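Local coordinates for protein putative 6-pyruvoyl tetrahydrobiopterin synthase (Caenorhabditis elegans, PDB 2G64) that probably converts 7,8-dihydroneopterin triphosphate into 6-pyruvoyl tetrahydropterin with the help of zinc, a step in tetrahydrobiopterin biosynthesis, at residues A[48-54]-A[122-128]. The protein carries 1 engineered substitution. Sequence-based numbering, arbitrary orientation.
Sequences YVWKVKL and LYKVTIE
V49 and E128, K51 and T126, and K53 and K124 form the hydrogen-bonded pairs that join 48-54 to 122-128 as antiparallel strands. The bonds are short, as from T126 N to K51 O (2.9 Å), and the carbonyls of V49, K51, T126 and E128 each take a CA-H contact besides. At the far end K53 O accepts from both Y123 N (2.8 Å) and K124 N (3.0 Å), and the register slips by one residue.

K51, K53, K124, T126 and E128 share one face with V49. K51 CG lies anti to its carbonyl carbon (chi1 -47°), and the extended chain beyond it carries NZ across to E128 OE2, a long, weak salt bridge of 3.4 Å. Water 2 ties the same two atoms together, donating to OE2 (2.6 Å) and accepting from NZ. E128 runs alongside V49, with CB, CG and OE1 all near V49 CB. Shortening E128 to an alanine is likely to leave the K51 ammonium and water 2 without their carboxylate partner and take away the packing of CG and OE1 on V49.

W50, V52, V125 and I127 occupy the apolar face, where W50 and V52 pack on helices 68-80 and 101-115. V125 CG1 meets the indole in plane at its edge, 3.4 Å from W50 NE1, a buried N-H with no acceptor in the model. I127 CD1 reaches W50 CD1 (3.6 Å).

Y123 and K124 opposite K53 make a classic beta bulge, here within the antiparallel part of the helix-backed PTPS sheet.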
ATOM      1  N   TYR A  48     -10.505  11.040  -1.936  1.00 12.24           N
ATOM      2  CA  TYR A  48      -9.565  11.533  -2.922  1.00 11.64           C
ATOM      3  C   TYR A  48      -8.210  11.653  -2.219  1.00 16.52           C
ATOM      4  O   TYR A  48      -8.131  12.236  -1.144  1.00 19.55           O
ATOM      5  CB  TYR A  48     -10.009  12.920  -3.391  1.00 11.59           C
ATOM      6  CG  TYR A  48     -11.217  12.961  -4.294  1.00 15.95           C
ATOM      7  CD1 TYR A  48     -11.074  12.869  -5.680  1.00 16.02           C
ATOM      8  CD2 TYR A  48     -12.504  13.154  -3.767  1.00 11.77           C
ATOM      9  CE1 TYR A  48     -12.188  12.940  -6.537  1.00 15.16           C
ATOM     10  CE2 TYR A  48     -13.613  13.242  -4.611  1.00 13.75           C
ATOM     11  CZ  TYR A  48     -13.454  13.121  -5.984  1.00 13.43           C
ATOM     12  OH  TYR A  48     -14.550  13.205  -6.790  1.00 14.64           O
ATOM     13  N   VAL A  49      -7.158  11.100  -2.812  1.00 12.17           N
ATOM     14  CA  VAL A  49      -5.815  11.381  -2.302  1.00 11.42           C
ATOM     15  C   VAL A  49      -5.283  12.639  -3.022  1.00 13.45           C
ATOM     16  O   VAL A  49      -5.331  12.724  -4.254  1.00 15.39           O
ATOM     17  CB  VAL A  49      -4.860  10.197  -2.543  1.00 14.71           C
ATOM     18  CG1 VAL A  49      -3.471  10.533  -2.031  1.00 15.69           C
ATOM     19  CG2 VAL A  49      -5.377   8.929  -1.816  1.00 13.20           C
ATOM     20  N   TRP A  50      -4.782  13.593  -2.258  1.00 11.43           N
ATOM     21  CA  TRP A  50      -4.230  14.815  -2.848  1.00 13.78           C
ATOM     22  C   TRP A  50      -2.721  14.855  -2.584  1.00 16.45           C
ATOM     23  O   TRP A  50      -2.301  14.842  -1.433  1.00 14.05           O
ATOM     24  CB  TRP A  50      -4.857  16.030  -2.162  1.00 14.51           C
ATOM     25  CG  TRP A  50      -4.496  17.348  -2.781  1.00 14.03           C
ATOM     26  CD1 TRP A  50      -4.165  17.584  -4.089  1.00 13.51           C
ATOM     27  CD2 TRP A  50      -4.462  18.622  -2.117  1.00 14.49           C
ATOM     28  NE1 TRP A  50      -3.924  18.952  -4.279  1.00 12.31           N
ATOM     29  CE2 TRP A  50      -4.114  19.603  -3.090  1.00 12.19           C
ATOM     30  CE3 TRP A  50      -4.721  19.038  -0.799  1.00 14.74           C
ATOM     31  CZ2 TRP A  50      -3.997  20.979  -2.778  1.00 11.66           C
ATOM     32  CZ3 TRP A  50      -4.575  20.420  -0.480  1.00 14.90           C
ATOM     33  CH2 TRP A  50      -4.234  21.363  -1.476  1.00 13.53           C
ATOM     34  N   LYS A  51      -1.893  14.901  -3.624  1.00 11.18           N
ATOM     35  CA  LYS A  51      -0.457  15.078  -3.341  1.00 13.22           C
ATOM     36  C   LYS A  51      -0.007  16.417  -3.903  1.00 15.68           C
ATOM     37  O   LYS A  51      -0.317  16.744  -5.033  1.00 14.46           O
ATOM     38  CB  LYS A  51       0.374  13.959  -3.972  1.00 14.22           C
ATOM     39  CG  LYS A  51      -0.172  12.548  -3.730  1.00 15.02           C
ATOM     40  CD  LYS A  51       0.801  11.521  -4.276  1.00 23.25           C
ATOM     41  CE  LYS A  51       0.310  10.097  -3.988  1.00 26.77           C
ATOM     42  NZ  LYS A  51       1.239   9.086  -4.606  1.00 24.11           N
ATOM     43  N   VAL A  52       0.741  17.159  -3.107  1.00 11.44           N
ATOM     44  CA  VAL A  52       1.184  18.505  -3.471  1.00 17.41           C
ATOM     45  C   VAL A  52       2.695  18.457  -3.565  1.00 12.87           C
ATOM     46  O   VAL A  52       3.373  18.190  -2.567  1.00 12.95           O
ATOM     47  CB  VAL A  52       0.768  19.530  -2.396  1.00 15.45           C
ATOM     48  CG1 VAL A  52       1.483  20.886  -2.616  1.00 14.61           C
ATOM     49  CG2 VAL A  52      -0.744  19.671  -2.410  1.00 13.66           C
ATOM     50  N   LYS A  53       3.207  18.694  -4.771  1.00 12.94           N
ATOM     51  CA  LYS A  53       4.637  18.573  -5.030  1.00 16.47           C
ATOM     52  C   LYS A  53       5.248  19.949  -5.331  1.00 14.94           C
ATOM     53  O   LYS A  53       4.755  20.694  -6.173  1.00 12.60           O
ATOM     54  CB  LYS A  53       4.881  17.605  -6.203  1.00 16.57           C
ATOM     55  CG  LYS A  53       6.356  17.233  -6.460  1.00 16.80           C
ATOM     56  CD  LYS A  53       6.400  16.155  -7.541  1.00 18.25           C
ATOM     57  CE  LYS A  53       7.810  15.677  -7.809  1.00 15.28           C
ATOM     58  NZ  LYS A  53       7.845  14.373  -8.536  1.00 22.10           N
ATOM     59  N   LEU A  54       6.321  20.254  -4.617  1.00 16.41           N
ATOM     60  CA  LEU A  54       7.014  21.534  -4.731  1.00 16.74           C
ATOM     61  C   LEU A  54       8.391  21.232  -5.303  1.00 15.60           C
ATOM     62  O   LEU A  54       8.905  20.121  -5.131  1.00 15.15           O
ATOM     63  CB  LEU A  54       7.166  22.153  -3.338  1.00 14.04           C
ATOM     64  CG  LEU A  54       5.892  22.241  -2.474  1.00 16.19           C
ATOM     65  CD1 LEU A  54       6.229  23.034  -1.192  1.00 20.52           C
ATOM     66  CD2 LEU A  54       4.749  22.920  -3.231  1.00 17.37           C
ATOM     67  N   LEU A 122       5.361  25.892  -6.258  1.00 17.51           N
ATOM     68  CA  LEU A 122       4.350  24.864  -6.543  1.00 19.73           C
ATOM     69  C   LEU A 122       4.640  24.251  -7.900  1.00 18.85           C
ATOM     70  O   LEU A 122       4.755  24.958  -8.913  1.00 18.68           O
ATOM     71  CB  LEU A 122       2.916  25.432  -6.499  1.00 14.18           C
ATOM     72  CG  LEU A 122       1.796  24.446  -6.877  1.00 16.47           C
ATOM     73  CD1 LEU A 122       1.789  23.225  -5.914  1.00 16.95           C
ATOM     74  CD2 LEU A 122       0.454  25.172  -6.892  1.00 25.80           C
ATOM     75  N   TYR A 123       4.756  22.928  -7.935  1.00 15.75           N
ATOM     76  CA  TYR A 123       5.217  22.283  -9.133  1.00 14.34           C
ATOM     77  C   TYR A 123       4.143  21.347  -9.730  1.00 17.05           C
ATOM     78  O   TYR A 123       3.904  21.350 -10.931  1.00 15.91           O
ATOM     79  CB  TYR A 123       6.545  21.569  -8.852  1.00 13.60           C
ATOM     80  CG  TYR A 123       7.034  20.746 -10.016  1.00 16.44           C
ATOM     81  CD1 TYR A 123       7.552  21.354 -11.150  1.00 19.89           C
ATOM     82  CD2 TYR A 123       6.946  19.359  -9.992  1.00 23.46           C
ATOM     83  CE1 TYR A 123       7.976  20.595 -12.225  1.00 27.43           C
ATOM     84  CE2 TYR A 123       7.354  18.598 -11.062  1.00 32.54           C
ATOM     85  CZ  TYR A 123       7.874  19.220 -12.171  1.00 39.06           C
ATOM     86  OH  TYR A 123       8.284  18.451 -13.232  1.00 41.40           O
ATOM     87  N   LYS A 124       3.494  20.548  -8.892  1.00 15.53           N
ATOM     88  CA  LYS A 124       2.530  19.590  -9.428  1.00 16.40           C
ATOM     89  C   LYS A 124       1.495  19.212  -8.377  1.00 17.76           C
ATOM     90  O   LYS A 124       1.820  19.079  -7.187  1.00 15.02           O
ATOM     91  CB  LYS A 124       3.240  18.341  -9.927  1.00 11.41           C
ATOM     92  CG  LYS A 124       2.276  17.331 -10.561  1.00 18.22           C
ATOM     93  CD  LYS A 124       3.013  16.172 -11.171  1.00 22.75           C
ATOM     94  CE  LYS A 124       3.050  14.998 -10.214  1.00 21.23           C
ATOM     95  NZ  LYS A 124       3.850  13.830 -10.742  1.00 22.57           N
ATOM     96  N   VAL A 125       0.255  19.025  -8.818  1.00 13.59           N
ATOM     97  CA  VAL A 125      -0.773  18.433  -7.955  1.00 13.51           C
ATOM     98  C   VAL A 125      -1.183  17.084  -8.538  1.00 11.14           C
ATOM     99  O   VAL A 125      -1.328  16.939  -9.754  1.00 11.88           O
ATOM    100  CB  VAL A 125      -2.018  19.375  -7.862  1.00 17.10           C
ATOM    101  CG1 VAL A 125      -3.297  18.588  -7.565  1.00 24.07           C
ATOM    102  CG2 VAL A 125      -1.797  20.455  -6.808  1.00 13.55           C
ATOM    103  N   THR A 126      -1.379  16.109  -7.662  1.00 13.19           N
ATOM    104  CA  THR A 126      -1.909  14.814  -8.035  1.00 14.56           C
ATOM    105  C   THR A 126      -3.245  14.618  -7.308  1.00 12.28           C
ATOM    106  O   THR A 126      -3.349  14.921  -6.122  1.00 13.64           O
ATOM    107  CB  THR A 126      -0.930  13.688  -7.601  1.00 12.50           C
ATOM    108  OG1 THR A 126       0.323  13.893  -8.260  1.00 13.26           O
ATOM    109  CG2 THR A 126      -1.479  12.300  -7.998  1.00  9.98           C
ATOM    110  N   ILE A 127      -4.239  14.092  -8.020  1.00 12.92           N
ATOM    111  CA  ILE A 127      -5.467  13.622  -7.381  1.00 12.84           C
ATOM    112  C   ILE A 127      -5.620  12.147  -7.727  1.00 15.19           C
ATOM    113  O   ILE A 127      -5.601  11.788  -8.893  1.00 14.77           O
ATOM    114  CB  ILE A 127      -6.704  14.399  -7.910  1.00 17.13           C
ATOM    115  CG1 ILE A 127      -6.713  15.840  -7.342  1.00 14.96           C
ATOM    116  CG2 ILE A 127      -8.006  13.651  -7.560  1.00 12.88           C
ATOM    117  CD1 ILE A 127      -6.891  15.923  -5.813  1.00 11.86           C
ATOM    118  N   GLU A 128      -5.754  11.297  -6.713  1.00 12.47           N
ATOM    119  CA  GLU A 128      -6.128   9.903  -6.964  1.00 13.20           C
ATOM    120  C   GLU A 128      -7.592   9.767  -6.582  1.00 12.60           C
ATOM    121  O   GLU A 128      -7.955   9.826  -5.409  1.00 15.34           O
ATOM    122  CB  GLU A 128      -5.246   8.933  -6.168  1.00 15.72           C
ATOM    123  CG  GLU A 128      -3.734   9.187  -6.320  1.00 14.34           C
ATOM    124  CD  GLU A 128      -2.846   8.120  -5.695  1.00 28.72           C
ATOM    125  OE1 GLU A 128      -3.336   7.333  -4.857  1.00 26.51           O
ATOM    126  OE2 GLU A 128      -1.640   8.083  -6.042  1.00 23.34           O
TER
HETATM  127  O   HOH W   1       1.879  15.670  -6.923  1.00 15.19           O
HETATM  128  O   HOH W   2       0.298   9.023  -7.530  1.00 29.03           O